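Local coordinates for protein angel homolog 2 (PDB 6RW0) that acts as a phosphatase on 2',3'-cyclic phosphates, belongs to the CCR4 family of deadenylases and probably binds the 3' untranslated regions of mRNA, at residues A[196-208]-A[261-275]. Residues are numbered along the deposited sequence; the frame is centred on the assembly and turned at random.
Sequences LLYNPRRGDIKLT and IGKVSGQEQSSRGQR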
ATOM      1  N   LEU A 196      -3.598  -5.578  -0.883  1.00 12.86           N
ATOM      2  CA  LEU A 196      -4.787  -6.317  -0.479  1.00 12.52           C
ATOM      3  C   LEU A 196      -5.509  -6.915  -1.684  1.00 13.57           C
ATOM      4  O   LEU A 196      -5.356  -6.468  -2.826  1.00 14.31           O
ATOM      5  CB  LEU A 196      -5.765  -5.419   0.283  1.00 14.98           C
ATOM      6  CG  LEU A 196      -5.259  -4.774   1.576  1.00 13.58           C
ATOM      7  CD1 LEU A 196      -6.411  -4.073   2.290  1.00 15.47           C
ATOM      8  CD2 LEU A 196      -4.596  -5.799   2.491  1.00 14.26           C
ATOM      9  N   LEU A 197      -6.310  -7.943  -1.410  1.00 13.77           N
ATOM     10  CA  LEU A 197      -7.141  -8.601  -2.412  1.00 14.66           C
ATOM     11  C   LEU A 197      -7.870  -7.604  -3.302  1.00 14.11           C
ATOM     12  O   LEU A 197      -8.508  -6.671  -2.812  1.00 15.27           O
ATOM     13  CB  LEU A 197      -8.185  -9.440  -1.669  1.00 18.18           C
ATOM     14  CG  LEU A 197      -9.183 -10.190  -2.537  1.00 16.36           C
ATOM     15  CD1 LEU A 197      -8.431 -11.210  -3.378  1.00 17.92           C
ATOM     16  CD2 LEU A 197     -10.223 -10.861  -1.689  1.00 16.57           C
ATOM     17  N   TYR A 198      -7.856  -7.823  -4.615  1.00 14.24           N
ATOM     18  CA  TYR A 198      -8.563  -6.929  -5.544  1.00 14.46           C
ATOM     19  C   TYR A 198     -10.080  -7.162  -5.479  1.00 13.71           C
ATOM     20  O   TYR A 198     -10.745  -6.168  -5.342  1.00 14.70           O
ATOM     21  CB  TYR A 198      -8.081  -7.148  -6.980  1.00 16.02           C
ATOM     22  CG  TYR A 198      -9.009  -6.521  -7.981  1.00 17.98           C
ATOM     23  CD1 TYR A 198      -9.094  -5.154  -8.096  1.00 21.68           C
ATOM     24  CD2 TYR A 198      -9.871  -7.285  -8.733  1.00 20.26           C
ATOM     25  CE1 TYR A 198      -9.993  -4.556  -8.953  1.00 24.12           C
ATOM     26  CE2 TYR A 198     -10.774  -6.704  -9.596  1.00 22.09           C
ATOM     27  CZ  TYR A 198     -10.833  -5.337  -9.711  1.00 24.43           C
ATOM     28  OH  TYR A 198     -11.739  -4.771 -10.553  1.00 30.04           O
ATOM     29  N   ASN A 199     -10.528  -8.421  -5.536  1.00 14.35           N
ATOM     30  CA  ASN A 199     -11.931  -8.794  -5.721  1.00 15.86           C
ATOM     31  C   ASN A 199     -12.895  -7.841  -5.025  1.00 15.50           C
ATOM     32  O   ASN A 199     -12.980  -7.826  -3.792  1.00 15.87           O
ATOM     33  CB  ASN A 199     -12.090 -10.231  -5.207  1.00 16.37           C
ATOM     34  CG  ASN A 199     -13.365 -10.887  -5.671  1.00 19.35           C
ATOM     35  OD1 ASN A 199     -14.454 -10.415  -5.364  1.00 20.20           O
ATOM     36  ND2 ASN A 199     -13.240 -11.999  -6.397  1.00 21.39           N
ATOM     37  N   PRO A 200     -13.642  -7.029  -5.778  1.00 15.08           N
ATOM     38  CA  PRO A 200     -14.474  -6.000  -5.136  1.00 15.24           C
ATOM     39  C   PRO A 200     -15.572  -6.515  -4.229  1.00 15.10           C
ATOM     40  O   PRO A 200     -15.992  -5.798  -3.311  1.00 15.80           O
ATOM     41  CB  PRO A 200     -15.068  -5.233  -6.328  1.00 17.40           C
ATOM     42  CG  PRO A 200     -14.043  -5.376  -7.383  1.00 20.47           C
ATOM     43  CD  PRO A 200     -13.445  -6.748  -7.219  1.00 16.28           C
ATOM     44  N   ARG A 201     -16.116  -7.686  -4.483  1.00 13.44           N
ATOM     45  CA  ARG A 201     -17.205  -8.231  -3.645  1.00 13.25           C
ATOM     46  C   ARG A 201     -16.697  -8.609  -2.250  1.00 13.73           C
ATOM     47  O   ARG A 201     -17.437  -8.495  -1.333  1.00 14.13           O
ATOM     48  CB  ARG A 201     -17.859  -9.438  -4.323  1.00 13.11           C
ATOM     49  CG  ARG A 201     -19.082  -9.958  -3.579  1.00 15.28           C
ATOM     50  CD  ARG A 201     -19.834 -11.045  -4.328  1.00 14.43           C
ATOM     51  NE  ARG A 201     -19.070 -12.266  -4.470  1.00 14.35           N
ATOM     52  CZ  ARG A 201     -19.584 -13.478  -4.454  1.00 14.31           C
ATOM     53  NH1 ARG A 201     -20.817 -13.678  -4.041  1.00 14.57           N
ATOM     54  NH2 ARG A 201     -18.849 -14.502  -4.828  1.00 14.71           N
ATOM     55  N   ARG A 202     -15.467  -9.089  -2.143  1.00 12.88           N
ATOM     56  CA  ARG A 202     -14.986  -9.701  -0.883  1.00 14.04           C
ATOM     57  C   ARG A 202     -14.359  -8.723   0.112  1.00 13.10           C
ATOM     58  O   ARG A 202     -13.239  -8.930   0.502  1.00 14.02           O
ATOM     59  CB  ARG A 202     -14.041 -10.854  -1.222  1.00 14.49           C
ATOM     60  CG  ARG A 202     -14.694 -11.927  -2.084  1.00 14.44           C
ATOM     61  CD  ARG A 202     -16.003 -12.456  -1.515  1.00 14.66           C
ATOM     62  NE  ARG A 202     -15.873 -12.996  -0.176  1.00 15.16           N
ATOM     63  CZ  ARG A 202     -15.433 -14.204   0.110  1.00 15.88           C
ATOM     64  NH1 ARG A 202     -15.131 -15.031  -0.868  1.00 16.47           N
ATOM     65  NH2 ARG A 202     -15.291 -14.573   1.363  1.00 16.44           N
ATOM     66  N   GLY A 203     -15.173  -7.828   0.651  1.00 14.13           N
ATOM     67  CA  GLY A 203     -14.782  -6.859   1.683  1.00 13.26           C
ATOM     68  C   GLY A 203     -14.495  -7.552   3.000  1.00 14.22           C
ATOM     69  O   GLY A 203     -13.799  -6.984   3.802  1.00 14.90           O
ATOM     70  N   ASP A 204     -15.133  -8.692   3.234  1.00 13.93           N
ATOM     71  CA  ASP A 204     -14.875  -9.519   4.429  1.00 13.49           C
ATOM     72  C   ASP A 204     -13.411  -9.970   4.399  1.00 13.31           C
ATOM     73  O   ASP A 204     -12.745  -9.835   5.384  1.00 13.21           O
ATOM     74  CB  ASP A 204     -15.835 -10.709   4.477  1.00 13.66           C
ATOM     75  CG  ASP A 204     -15.909 -11.577   3.235  1.00 14.81           C
ATOM     76  OD1 ASP A 204     -15.658 -11.091   2.156  1.00 14.04           O
ATOM     77  OD2 ASP A 204     -16.222 -12.721   3.394  1.00 16.53           O
ATOM     78  N   ILE A 205     -12.923 -10.451   3.271  1.00 13.42           N
ATOM     79  CA  ILE A 205     -11.516 -10.825   3.170  1.00 13.86           C
ATOM     80  C   ILE A 205     -10.626  -9.598   3.294  1.00 13.52           C
ATOM     81  O   ILE A 205      -9.625  -9.619   4.018  1.00 13.59           O
ATOM     82  CB  ILE A 205     -11.233 -11.632   1.888  1.00 13.10           C
ATOM     83  CG1 ILE A 205     -12.072 -12.900   1.865  1.00 14.32           C
ATOM     84  CG2 ILE A 205      -9.737 -11.939   1.834  1.00 14.66           C
ATOM     85  CD1 ILE A 205     -11.908 -13.676   0.597  1.00 15.03           C
ATOM     86  N   LYS A 206     -10.974  -8.504   2.609  1.00 12.94           N
ATOM     87  CA  LYS A 206     -10.147  -7.302   2.664  1.00 13.11           C
ATOM     88  C   LYS A 206      -9.954  -6.808   4.094  1.00 12.44           C
ATOM     89  O   LYS A 206      -8.835  -6.456   4.489  1.00 13.49           O
ATOM     90  CB  LYS A 206     -10.772  -6.176   1.851  1.00 15.87           C
ATOM     91  CG  LYS A 206     -10.508  -6.172   0.388  1.00 21.93           C
ATOM     92  CD  LYS A 206     -10.714  -4.727  -0.080  1.00 21.24           C
ATOM     93  CE  LYS A 206     -10.123  -4.493  -1.446  1.00 24.65           C
ATOM     94  NZ  LYS A 206     -10.887  -5.126  -2.519  1.00 21.03           N
ATOM     95  N   LEU A 207     -11.052  -6.675   4.856  1.00 13.59           N
ATOM     96  CA  LEU A 207     -10.941  -6.171   6.226  1.00 13.19           C
ATOM     97  C   LEU A 207     -10.140  -7.122   7.099  1.00 12.82           C
ATOM     98  O   LEU A 207      -9.396  -6.679   7.983  1.00 14.72           O
ATOM     99  CB  LEU A 207     -12.322  -5.944   6.844  1.00 14.52           C
ATOM    100  CG  LEU A 207     -12.977  -4.645   6.389  1.00 15.71           C
ATOM    101  CD1 LEU A 207     -14.430  -4.630   6.812  1.00 17.55           C
ATOM    102  CD2 LEU A 207     -12.251  -3.427   6.925  1.00 18.23           C
ATOM    103  N   THR A 208     -10.257  -8.429   6.865  1.00 12.36           N
ATOM    104  CA  THR A 208      -9.509  -9.383   7.671  1.00 13.62           C
ATOM    105  C   THR A 208      -8.023  -9.329   7.331  1.00 12.98           C
ATOM    106  O   THR A 208      -7.178  -9.388   8.227  1.00 13.67           O
ATOM    107  CB  THR A 208     -10.079 -10.790   7.487  1.00 13.28           C
ATOM    108  OG1 THR A 208     -11.486 -10.792   7.788  1.00 14.28           O
ATOM    109  CG2 THR A 208      -9.425 -11.790   8.426  1.00 13.21           C
ATOM    110  N   ILE A 261     -20.750  -6.884   2.021  1.00 14.84           N
ATOM    111  CA  ILE A 261     -19.331  -7.183   1.815  1.00 14.43           C
ATOM    112  C   ILE A 261     -18.745  -6.407   0.640  1.00 14.45           C
ATOM    113  O   ILE A 261     -17.562  -6.039   0.657  1.00 14.91           O
ATOM    114  CB  ILE A 261     -19.076  -8.703   1.696  1.00 14.92           C
ATOM    115  CG1 ILE A 261     -19.892  -9.351   0.580  1.00 15.42           C
ATOM    116  CG2 ILE A 261     -19.365  -9.393   3.034  1.00 15.02           C
ATOM    117  CD1 ILE A 261     -19.477 -10.797   0.341  1.00 16.05           C
ATOM    118  N   GLY A 262     -19.537  -6.131  -0.382  1.00 14.41           N
ATOM    119  CA  GLY A 262     -19.031  -5.421  -1.530  1.00 15.50           C
ATOM    120  C   GLY A 262     -18.970  -3.921  -1.395  1.00 16.74           C
ATOM    121  O   GLY A 262     -18.523  -3.255  -2.333  1.00 22.14           O
ATOM    122  N   LYS A 263     -19.437  -3.364  -0.277  1.00 14.58           N
ATOM    123  CA  LYS A 263     -19.399  -1.929  -0.039  1.00 14.75           C
ATOM    124  C   LYS A 263     -18.203  -1.515   0.799  1.00 15.26           C
ATOM    125  O   LYS A 263     -17.961  -0.318   0.972  1.00 18.24           O
ATOM    126  CB  LYS A 263     -20.699  -1.458   0.625  1.00 17.70           C
ATOM    127  CG  LYS A 263     -21.952  -1.772  -0.196  1.00 24.63           C
ATOM    128  CD  LYS A 263     -21.935  -1.150  -1.584  1.00 36.17           C
ATOM    129  CE  LYS A 263     -22.313   0.313  -1.536  1.00 43.02           C
ATOM    130  NZ  LYS A 263     -23.630   0.522  -0.877  1.00 48.26           N
ATOM    131  N   VAL A 264     -17.427  -2.480   1.278  1.00 14.71           N
ATOM    132  CA  VAL A 264     -16.303  -2.203   2.165  1.00 14.38           C
ATOM    133  C   VAL A 264     -15.262  -1.337   1.474  1.00 14.88           C
ATOM    134  O   VAL A 264     -14.734  -0.383   2.063  1.00 14.70           O
ATOM    135  CB  VAL A 264     -15.698  -3.534   2.644  1.00 14.16           C
ATOM    136  CG1 VAL A 264     -14.342  -3.340   3.277  1.00 15.94           C
ATOM    137  CG2 VAL A 264     -16.639  -4.231   3.594  1.00 15.61           C
ATOM    138  N   SER A 265     -14.920  -1.672   0.233  1.00 15.13           N
ATOM    139  CA  SER A 265     -13.787  -1.043  -0.434  1.00 14.38           C
ATOM    140  C   SER A 265     -14.163   0.180  -1.252  1.00 16.22           C
ATOM    141  O   SER A 265     -13.273   0.956  -1.621  1.00 15.73           O
ATOM    142  CB  SER A 265     -13.136  -2.029  -1.402  1.00 14.91           C
ATOM    143  OG  SER A 265     -14.028  -2.280  -2.483  1.00 14.68           O
ATOM    144  N   GLY A 266     -15.431   0.323  -1.604  1.00 16.60           N
ATOM    145  CA  GLY A 266     -15.877   1.457  -2.425  1.00 17.81           C
ATOM    146  C   GLY A 266     -15.508   1.279  -3.888  1.00 18.01           C
ATOM    147  O   GLY A 266     -15.739   2.177  -4.655  1.00 18.73           O
ATOM    148  N   GLN A 267     -14.966   0.133  -4.286  1.00 17.34           N
ATOM    149  CA  GLN A 267     -14.618  -0.136  -5.702  1.00 16.11           C
ATOM    150  C   GLN A 267     -15.905  -0.355  -6.485  1.00 17.75           C
ATOM    151  O   GLN A 267     -16.804  -0.818  -5.911  1.00 21.57           O
ATOM    152  CB  GLN A 267     -13.838  -1.433  -5.877  1.00 16.13           C
ATOM    153  CG  GLN A 267     -12.421  -1.419  -5.334  1.00 15.83           C
ATOM    154  CD  GLN A 267     -11.968  -2.836  -5.102  1.00 13.44           C
ATOM    155  OE1 GLN A 267     -12.467  -3.513  -4.231  1.00 15.37           O
ATOM    156  NE2 GLN A 267     -11.042  -3.296  -5.913  1.00 15.88           N
ATOM    157  N   GLU A 268     -15.903  -0.157  -7.783  1.00 21.26           N
ATOM    158  CA  GLU A 268     -17.110  -0.408  -8.605  1.00 30.52           C
ATOM    159  C   GLU A 268     -17.595  -1.859  -8.365  1.00 33.28           C
ATOM    160  O   GLU A 268     -16.838  -2.789  -8.587  1.00 27.41           O
ATOM    161  CB  GLU A 268     -16.782  -0.158 -10.075  1.00 39.67           C
ATOM    162  CG  GLU A 268     -17.950   0.349 -10.886  1.00 52.23           C
ATOM    163  CD  GLU A 268     -17.616   0.543 -12.354  1.00 59.32           C
ATOM    164  OE1 GLU A 268     -16.468   0.895 -12.646  1.00 61.59           O
ATOM    165  OE2 GLU A 268     -18.498   0.324 -13.195  1.00 61.42           O
ATOM    166  N   GLN A 269     -18.851  -1.986  -7.974  1.00 34.75           N
ATOM    167  CA  GLN A 269     -19.560  -3.220  -7.579  1.00 40.83           C
ATOM    168  C   GLN A 269     -21.025  -3.120  -8.031  1.00 38.44           C
ATOM    169  O   GLN A 269     -21.446  -2.016  -8.333  1.00 35.24           O
ATOM    170  CB  GLN A 269     -19.423  -3.283  -6.052  1.00 47.97           C
ATOM    171  CG  GLN A 269     -20.125  -2.122  -5.328  1.00 52.88           C
ATOM    172  CD  GLN A 269     -19.616  -0.702  -5.508  1.00 58.72           C
ATOM    173  OE1 GLN A 269     -19.896   0.019  -6.477  1.00 63.56           O
ATOM    174  NE2 GLN A 269     -19.014  -0.200  -4.460  1.00 59.86           N
ATOM    175  N   SER A 270     -21.750  -4.236  -8.120  1.00 34.02           N
ATOM    176  CA  SER A 270     -23.205  -4.248  -8.437  1.00 33.66           C
ATOM    177  C   SER A 270     -24.001  -3.555  -7.322  1.00 34.78           C
ATOM    178  O   SER A 270     -25.070  -3.055  -7.608  1.00 33.39           O
ATOM    179  CB  SER A 270     -23.737  -5.643  -8.668  1.00 34.93           C
ATOM    180  OG  SER A 270     -23.720  -6.397  -7.470  1.00 38.12           O
ATOM    181  N   SER A 271     -23.555  -3.663  -6.069  1.00 37.57           N
ATOM    182  CA  SER A 271     -24.246  -3.122  -4.863  1.00 37.45           C
ATOM    183  C   SER A 271     -25.658  -3.754  -4.740  1.00 37.91           C
ATOM    184  O   SER A 271     -26.553  -3.074  -4.287  1.00 42.61           O
ATOM    185  CB  SER A 271     -24.284  -1.608  -4.871  1.00 44.46           C
ATOM    186  OG  SER A 271     -23.145  -1.036  -5.514  1.00 47.31           O
ATOM    187  N   ARG A 272     -25.825  -5.031  -5.109  1.00 27.21           N
ATOM    188  CA  ARG A 272     -27.079  -5.832  -5.081  1.00 21.42           C
ATOM    189  C   ARG A 272     -26.760  -7.296  -4.753  1.00 17.29           C
ATOM    190  O   ARG A 272     -25.735  -7.730  -5.176  1.00 19.08           O
ATOM    191  CB  ARG A 272     -27.708  -5.976  -6.471  1.00 30.93           C
ATOM    192  CG  ARG A 272     -28.337  -4.738  -7.075  1.00 34.72           C
ATOM    193  CD  ARG A 272     -29.085  -5.110  -8.350  1.00 32.43           C
ATOM    194  NE  ARG A 272     -28.243  -5.606  -9.422  1.00 31.20           N
ATOM    195  CZ  ARG A 272     -27.423  -4.864 -10.136  1.00 31.98           C
ATOM    196  NH1 ARG A 272     -26.668  -5.404 -11.065  1.00 32.41           N
ATOM    197  NH2 ARG A 272     -27.343  -3.571  -9.896  1.00 33.55           N
ATOM    198  N   GLY A 273     -27.630  -7.995  -4.025  1.00 16.39           N
ATOM    199  CA  GLY A 273     -27.539  -9.442  -3.734  1.00 15.78           C
ATOM    200  C   GLY A 273     -26.363  -9.835  -2.862  1.00 15.09           C
ATOM    201  O   GLY A 273     -26.049 -10.989  -2.824  1.00 14.39           O
ATOM    202  N   GLN A 274     -25.783  -8.908  -2.119  1.00 16.02           N
ATOM    203  CA  GLN A 274     -24.563  -9.209  -1.353  1.00 15.14           C
ATOM    204  C   GLN A 274     -24.875  -9.532   0.097  1.00 13.83           C
ATOM    205  O   GLN A 274     -25.735  -8.920   0.670  1.00 15.69           O
ATOM    206  CB  GLN A 274     -23.588  -8.043  -1.425  1.00 16.77           C
ATOM    207  CG  GLN A 274     -23.005  -7.851  -2.809  1.00 17.65           C
ATOM    208  CD  GLN A 274     -22.115  -6.640  -2.856  1.00 20.27           C
ATOM    209  OE1 GLN A 274     -22.010  -5.900  -1.906  1.00 19.16           O
ATOM    210  NE2 GLN A 274     -21.484  -6.435  -3.989  1.00 24.81           N
ATOM    211  N   ARG A 275     -24.125 -10.476   0.636  1.00 14.66           N
ATOM    212  CA  ARG A 275     -24.172 -10.869   2.048  1.00 14.74           C
ATOM    213  C   ARG A 275     -23.667  -9.697   2.896  1.00 16.44           C
ATOM    214  O   ARG A 275     -22.825  -8.970   2.447  1.00 16.20           O
ATOM    215  CB  ARG A 275     -23.278 -12.103   2.163  1.00 18.31           C
ATOM    216  CG  ARG A 275     -23.047 -12.610   3.570  1.00 20.54           C
ATOM    217  CD  ARG A 275     -22.349 -13.956   3.538  1.00 20.05           C
ATOM    218  NE  ARG A 275     -21.113 -13.942   2.771  1.00 17.57           N
ATOM    219  CZ  ARG A 275     -19.922 -13.695   3.281  1.00 17.22           C
ATOM    220  NH1 ARG A 275     -19.822 -13.331   4.538  1.00 19.54           N
ATOM    221  NH2 ARG A 275     -18.841 -13.819   2.542  1.00 18.44           N
TER
HETATM  222  O   HOH W   1     -13.726  -2.485  -9.581  1.00 39.64           O
HETATM  223  O   HOH W   2     -15.650  -4.472  -0.792  1.00 16.59           O
HETATM  224  O   HOH W   3     -17.273 -13.645   5.721  1.00 19.76           O
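K206 and Q267 come from opposite directions where, in this endonuclease/exonuclease/phosphatase fold, the loop 261-275 packs on the N-terminal end of helix 203-220 and the turn leading into it. K206 is long enough to carry its ammonium back to that turn: NZ donates to Q267 OE1 (2.8 Å) and to the carbonyls of L197 and Y198, three acceptors for one buried charge. A glutamine suits the facing position because its amide both accepts and donates. Q267 OE1 also takes the hydroxyl of S265, in the carbonyl plane, whereas K206 NZ comes from above that plane; Q267 NE2 donates to Y198 O (2.9 Å).

The charged side is a network of R202, D204 and R275. R202, at the N-cap position, bends at chi2 and chi3 (-53° and -57°), folding its guanidinium onto D204 side-on, NE to OD1 and NH2 to OD2, while R275 NH2 reaches OD2 (3.0 Å) from the opposite face of the carboxylate. An asparagine here would probably leave the two arginines, whose NH2 atoms are 3.8 Å apart, without the negative charge that offsets their repulsion.

Apolar packing completes the contact. P200 crosses Q267 at about a right angle. V264 CB rests 3.6 Å from G203 CA, where a CB would collide with both V264 and I261 O; V264 CG1 touches L207 CG, and L245 of helix 244-251 packs on both. Branched I261 sets CG2 alongside D204 and over one face of the R275 guanidinium, while CD1 reaches R201 CG. Water 3 bridges the salt-bridge pair, donating to D204 OD2 (2.7 Å) and accepting from R275 NH1 (2.8 Å).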